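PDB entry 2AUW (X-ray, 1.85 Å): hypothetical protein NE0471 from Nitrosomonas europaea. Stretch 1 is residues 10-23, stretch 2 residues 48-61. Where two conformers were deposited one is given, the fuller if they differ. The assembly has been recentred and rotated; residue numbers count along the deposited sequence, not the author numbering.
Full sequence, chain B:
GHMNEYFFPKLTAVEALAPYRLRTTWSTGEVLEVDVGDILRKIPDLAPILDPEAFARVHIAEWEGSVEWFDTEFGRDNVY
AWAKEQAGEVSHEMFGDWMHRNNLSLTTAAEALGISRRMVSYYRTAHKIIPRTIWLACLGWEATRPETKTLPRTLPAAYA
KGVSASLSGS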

# COMPACT_ATOMS: atom_id res chain seq x y z
N LYS B 10 8.40 -9.64 -9.81
CA LYS B 10 9.42 -9.04 -10.66
C LYS B 10 9.97 -10.14 -11.56
O LYS B 10 10.17 -11.25 -11.10
CB LYS B 10 10.59 -8.47 -9.82
CG LYS B 10 10.20 -7.32 -8.90
CD LYS B 10 11.23 -7.17 -7.76
CE LYS B 10 10.64 -6.43 -6.56
NZ LYS B 10 10.84 -4.95 -6.64
N LEU B 11 10.15 -9.82 -12.83
CA LEU B 11 10.77 -10.73 -13.78
C LEU B 11 12.27 -10.66 -13.57
O LEU B 11 12.90 -9.63 -13.82
CB LEU B 11 10.42 -10.33 -15.22
CG LEU B 11 11.03 -11.19 -16.33
CD1 LEU B 11 10.58 -12.67 -16.19
CD2 LEU B 11 10.74 -10.65 -17.72
N THR B 12 12.83 -11.79 -13.13
CA THR B 12 14.25 -11.85 -12.78
C THR B 12 15.12 -12.63 -13.76
O THR B 12 16.35 -12.54 -13.67
CB THR B 12 14.44 -12.42 -11.36
OG1 THR B 12 13.94 -13.77 -11.30
CG2 THR B 12 13.69 -11.61 -10.34
N ALA B 13 14.52 -13.40 -14.68
CA ALA B 13 15.26 -14.06 -15.75
C ALA B 13 14.28 -14.50 -16.82
O ALA B 13 13.17 -14.94 -16.50
CB ALA B 13 16.02 -15.30 -15.21
N VAL B 14 14.71 -14.38 -18.08
CA VAL B 14 13.98 -14.99 -19.22
C VAL B 14 14.95 -15.75 -20.14
O VAL B 14 16.05 -15.26 -20.44
CB VAL B 14 13.16 -13.95 -20.03
CG1 VAL B 14 14.06 -12.89 -20.64
CG2 VAL B 14 12.27 -14.61 -21.15
N GLU B 15 14.53 -16.93 -20.59
CA GLU B 15 15.37 -17.80 -21.41
C GLU B 15 14.54 -18.37 -22.56
O GLU B 15 13.50 -18.98 -22.31
CB GLU B 15 15.89 -18.94 -20.55
CG GLU B 15 16.50 -20.11 -21.31
CD GLU B 15 16.97 -21.24 -20.40
OE1 GLU B 15 17.86 -21.99 -20.84
OE2 GLU B 15 16.44 -21.38 -19.28
N ALA B 16 15.01 -18.20 -23.80
CA ALA B 16 14.37 -18.79 -24.96
C ALA B 16 14.63 -20.28 -24.96
O ALA B 16 15.81 -20.71 -24.92
CB ALA B 16 14.92 -18.16 -26.24
N LEU B 17 13.56 -21.07 -24.97
CA LEU B 17 13.69 -22.50 -25.18
C LEU B 17 13.53 -22.79 -26.70
O LEU B 17 13.67 -21.88 -27.52
CB LEU B 17 12.65 -23.28 -24.35
CG LEU B 17 12.59 -23.01 -22.84
CD1 LEU B 17 11.61 -23.91 -22.13
CD2 LEU B 17 13.97 -23.13 -22.20
N ALA B 18 13.22 -24.03 -27.06
CA ALA B 18 12.82 -24.33 -28.45
C ALA B 18 11.61 -23.45 -28.87
O ALA B 18 10.67 -23.27 -28.09
CB ALA B 18 12.50 -25.80 -28.59
N PRO B 19 11.65 -22.85 -30.09
CA PRO B 19 10.56 -21.95 -30.52
C PRO B 19 9.18 -22.61 -30.39
O PRO B 19 9.02 -23.75 -30.83
CB PRO B 19 10.88 -21.66 -31.98
CG PRO B 19 12.35 -21.96 -32.14
CD PRO B 19 12.71 -22.97 -31.11
N TYR B 20 8.20 -21.94 -29.78
CA TYR B 20 8.33 -20.56 -29.32
C TYR B 20 8.08 -20.46 -27.83
O TYR B 20 7.28 -19.63 -27.37
CB TYR B 20 7.39 -19.63 -30.09
CG TYR B 20 7.76 -19.58 -31.54
CD1 TYR B 20 7.15 -20.43 -32.47
CD2 TYR B 20 8.75 -18.71 -31.98
CE1 TYR B 20 7.50 -20.41 -33.83
CE2 TYR B 20 9.12 -18.67 -33.34
CZ TYR B 20 8.48 -19.53 -34.25
OH TYR B 20 8.85 -19.50 -35.58
N ARG B 21 8.76 -21.32 -27.07
CA ARG B 21 8.57 -21.40 -25.62
C ARG B 21 9.66 -20.65 -24.85
O ARG B 21 10.83 -20.70 -25.22
CB ARG B 21 8.54 -22.86 -25.17
CG ARG B 21 7.93 -23.09 -23.80
CD ARG B 21 7.61 -24.56 -23.60
NE ARG B 21 6.99 -24.86 -22.30
CZ ARG B 21 5.68 -24.85 -22.07
NH1 ARG B 21 4.83 -24.55 -23.05
NH2 ARG B 21 5.20 -25.15 -20.86
N LEU B 22 9.26 -19.95 -23.78
CA LEU B 22 10.20 -19.23 -22.90
C LEU B 22 10.18 -19.82 -21.51
O LEU B 22 9.20 -20.41 -21.11
CB LEU B 22 9.84 -17.74 -22.83
CG LEU B 22 9.74 -16.91 -24.11
CD1 LEU B 22 8.99 -15.61 -23.79
CD2 LEU B 22 11.11 -16.67 -24.77
N ARG B 23 11.29 -19.69 -20.77
CA ARG B 23 11.29 -20.02 -19.35
C ARG B 23 11.50 -18.69 -18.59
O ARG B 23 12.43 -17.95 -18.88
CB ARG B 23 12.41 -21.01 -19.00
CG ARG B 23 12.42 -21.35 -17.52
CD ARG B 23 13.64 -22.19 -17.13
NE ARG B 23 13.79 -23.32 -18.03
CZ ARG B 23 13.07 -24.44 -17.99
NH1 ARG B 23 12.13 -24.60 -17.06
NH2 ARG B 23 13.31 -25.41 -18.87
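Stretch 2 48-61: PILDPEAFARVHIA

Stretch 1 is a hairpin, and stretch 2 runs opposite in direction to its first strand, 11–16, and the loop that follows, from beside Tyr-20 to the start of the strand at Leu-11. In register, Pro-19 CA lies 6.3 Å from Pro-52 CA, Ala-16 CA 5.3 Å from Ala-56 CA and Val-14 CA 6.0 Å from His-59 CA. Together the two segments bury 703 Å², and most of the side-chain contacts are apolar.

Pro-48 to Leu-50 have helical backbone angles but lack the regular bonds. Pro-48 makes no contact, and Ile-49 offers little more than its carbonyl at the edge of the Tyr-20 ring. Leu-50 is held twice by the same tyrosine: Tyr-20 OH donates a very short hydrogen bond of 2.4 Å to Leu-50 O, while Leu-50 CD2 sits over the ring face, 4.1 Å from the centroid of the Tyr-20 ring. The peptide bond between Pro-19 and Tyr-20 is cis; the tyrosine CA-to-CB bond points sideways, but the end of the side chain comes nearer.

Asp-51 turns away from stretch 1 and caps the short helix that follows, its OD1 accepting a weak bond from Glu-53 N at 3.4 Å. In the first turn Pro-52 packs against Pro-19, with Pro-52 CB 4.1 Å from Pro-19 CG, whereas Glu-53 and Ala-54 stay out of reach. Phe-55 points toward stretch 1 and is its most heavily covered partner. The edge of the Tyr-20 ring meets the face of the Phe-55 ring, with centroids 5.3 Å apart and planes at 85°. Around the phenylalanine, Leu-22 CD2 lies 3.5 Å from Phe-55 CZ and Ala-16 CB 3.8 Å from Phe-55 CE2; the carbonyls of Leu-17 and Arg-21 approach the ring edge.

A type I turn from Phe-55 to Val-58 carries the chain past Ala-16, whose CB is 3.8 Å from Ala-56 CA, and leaves Arg-57 directed away. Val-58 then points back toward the strand. Its CG1 lies 3.6 Å from Ala-16 CB and 3.8 Å from Leu-22 CD2, and Val-58 CG2 is 3.8 Å from Val-14 CG2. No direct backbone hydrogen bond joins the two stretches here; instead, a water donates to Val-14 O (3.0 Å) and Val-58 O (2.9 Å).

In the short strand 59–60 the side chains alternate. His-59 points away, its ND1 donating to Arg-57 O at 2.8 Å, and Ile-60 points toward stretch 1. Ile-60 CG1 is 3.9 Å from both Val-14 CG1 and Leu-11 CD2; Ala-61 is out of reach.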

# COMPACT_ATOMS: atom_id res chain seq x y z
N PRO B 48 9.24 -10.78 -37.59
CA PRO B 48 10.69 -11.07 -37.52
C PRO B 48 11.12 -11.93 -36.34
O PRO B 48 12.12 -12.64 -36.43
CB PRO B 48 11.33 -9.69 -37.43
CG PRO B 48 10.36 -8.78 -38.09
CD PRO B 48 8.99 -9.33 -37.66
N ILE B 49 10.36 -11.89 -35.24
CA ILE B 49 10.66 -12.71 -34.06
C ILE B 49 10.41 -14.19 -34.29
O ILE B 49 10.98 -15.04 -33.59
CB ILE B 49 9.94 -12.16 -32.77
CG1 ILE B 49 10.41 -10.73 -32.50
CG2 ILE B 49 10.29 -13.04 -31.56
CD1 ILE B 49 9.50 -9.88 -31.67
N LEU B 50 9.62 -14.51 -35.32
CA LEU B 50 9.30 -15.89 -35.67
C LEU B 50 10.51 -16.69 -36.22
O LEU B 50 10.51 -17.93 -36.22
CB LEU B 50 8.10 -15.95 -36.64
CG LEU B 50 6.71 -15.56 -36.12
CD1 LEU B 50 5.71 -15.53 -37.29
CD2 LEU B 50 6.24 -16.57 -35.07
N ASP B 51 11.53 -15.96 -36.68
CA ASP B 51 12.81 -16.56 -37.06
C ASP B 51 13.47 -17.12 -35.82
O ASP B 51 13.65 -16.39 -34.84
CB ASP B 51 13.70 -15.48 -37.66
CG ASP B 51 14.98 -16.04 -38.31
OD1 ASP B 51 15.31 -17.25 -38.16
OD2 ASP B 51 15.64 -15.25 -39.01
N PRO B 52 13.83 -18.43 -35.85
CA PRO B 52 14.41 -19.08 -34.66
C PRO B 52 15.67 -18.40 -34.09
O PRO B 52 15.90 -18.48 -32.88
CB PRO B 52 14.73 -20.49 -35.15
CG PRO B 52 13.78 -20.71 -36.35
CD PRO B 52 13.69 -19.36 -36.99
N GLU B 53 16.44 -17.75 -34.96
CA GLU B 53 17.65 -17.02 -34.56
C GLU B 53 17.29 -15.74 -33.81
O GLU B 53 17.91 -15.40 -32.80
CB GLU B 53 18.51 -16.70 -35.79
CG GLU B 53 18.90 -17.91 -36.62
CD GLU B 53 20.08 -17.63 -37.54
OE1 GLU B 53 21.15 -18.25 -37.31
OE2 GLU B 53 19.95 -16.80 -38.46
N ALA B 54 16.26 -15.06 -34.31
CA ALA B 54 15.79 -13.82 -33.71
C ALA B 54 15.13 -14.13 -32.36
O ALA B 54 15.43 -13.47 -31.38
CB ALA B 54 14.85 -13.08 -34.65
N PHE B 55 14.30 -15.17 -32.31
CA PHE B 55 13.59 -15.57 -31.09
C PHE B 55 14.55 -15.86 -29.94
O PHE B 55 14.30 -15.49 -28.78
CB PHE B 55 12.73 -16.82 -31.35
CG PHE B 55 12.01 -17.33 -30.14
CD1 PHE B 55 10.86 -16.69 -29.68
CD2 PHE B 55 12.48 -18.45 -29.45
CE1 PHE B 55 10.18 -17.15 -28.54
CE2 PHE B 55 11.82 -18.92 -28.33
CZ PHE B 55 10.65 -18.26 -27.88
N ALA B 56 15.66 -16.53 -30.27
CA ALA B 56 16.72 -16.87 -29.31
C ALA B 56 17.34 -15.67 -28.59
O ALA B 56 18.02 -15.85 -27.57
CB ALA B 56 17.83 -17.68 -30.03
N ARG B 57 17.14 -14.48 -29.13
CA ARG B 57 17.74 -13.27 -28.55
C ARG B 57 16.83 -12.52 -27.56
O ARG B 57 17.05 -11.34 -27.30
CB ARG B 57 18.23 -12.33 -29.66
CG ARG B 57 19.27 -12.97 -30.60
CD ARG B 57 19.91 -11.93 -31.51
NE ARG B 57 19.21 -11.80 -32.79
CZ ARG B 57 19.55 -12.43 -33.91
NH1 ARG B 57 18.83 -12.24 -35.01
NH2 ARG B 57 20.60 -13.25 -33.95
N VAL B 58 15.81 -13.22 -27.05
CA VAL B 58 14.95 -12.71 -25.94
C VAL B 58 15.79 -12.30 -24.70
O VAL B 58 16.76 -13.00 -24.31
CB VAL B 58 13.89 -13.74 -25.51
CG1 VAL B 58 14.53 -14.91 -24.77
CG2 VAL B 58 12.78 -13.11 -24.63
N HIS B 59 15.40 -11.18 -24.10
CA HIS B 59 16.07 -10.72 -22.87
C HIS B 59 15.11 -9.81 -22.11
O HIS B 59 14.01 -9.52 -22.59
CB HIS B 59 17.31 -9.91 -23.26
CG HIS B 59 17.02 -8.84 -24.26
ND1 HIS B 59 17.00 -9.08 -25.62
CD2 HIS B 59 16.70 -7.53 -24.11
CE1 HIS B 59 16.70 -7.96 -26.26
NE2 HIS B 59 16.53 -7.00 -25.36
N ILE B 60 15.51 -9.35 -20.92
CA ILE B 60 14.69 -8.38 -20.17
C ILE B 60 15.04 -6.97 -20.64
O ILE B 60 16.22 -6.62 -20.59
CB ILE B 60 14.91 -8.51 -18.65
CG1 ILE B 60 14.57 -9.92 -18.15
CG2 ILE B 60 14.14 -7.40 -17.89
CD1 ILE B 60 14.89 -10.15 -16.69
N ALA B 61 14.05 -6.18 -21.11
CA ALA B 61 14.30 -4.79 -21.60
C ALA B 61 14.99 -3.89 -20.56
O ALA B 61 14.59 -3.89 -19.38
CB ALA B 61 13.00 -4.11 -22.07
O HOH W 1 18.21 -13.72 -21.88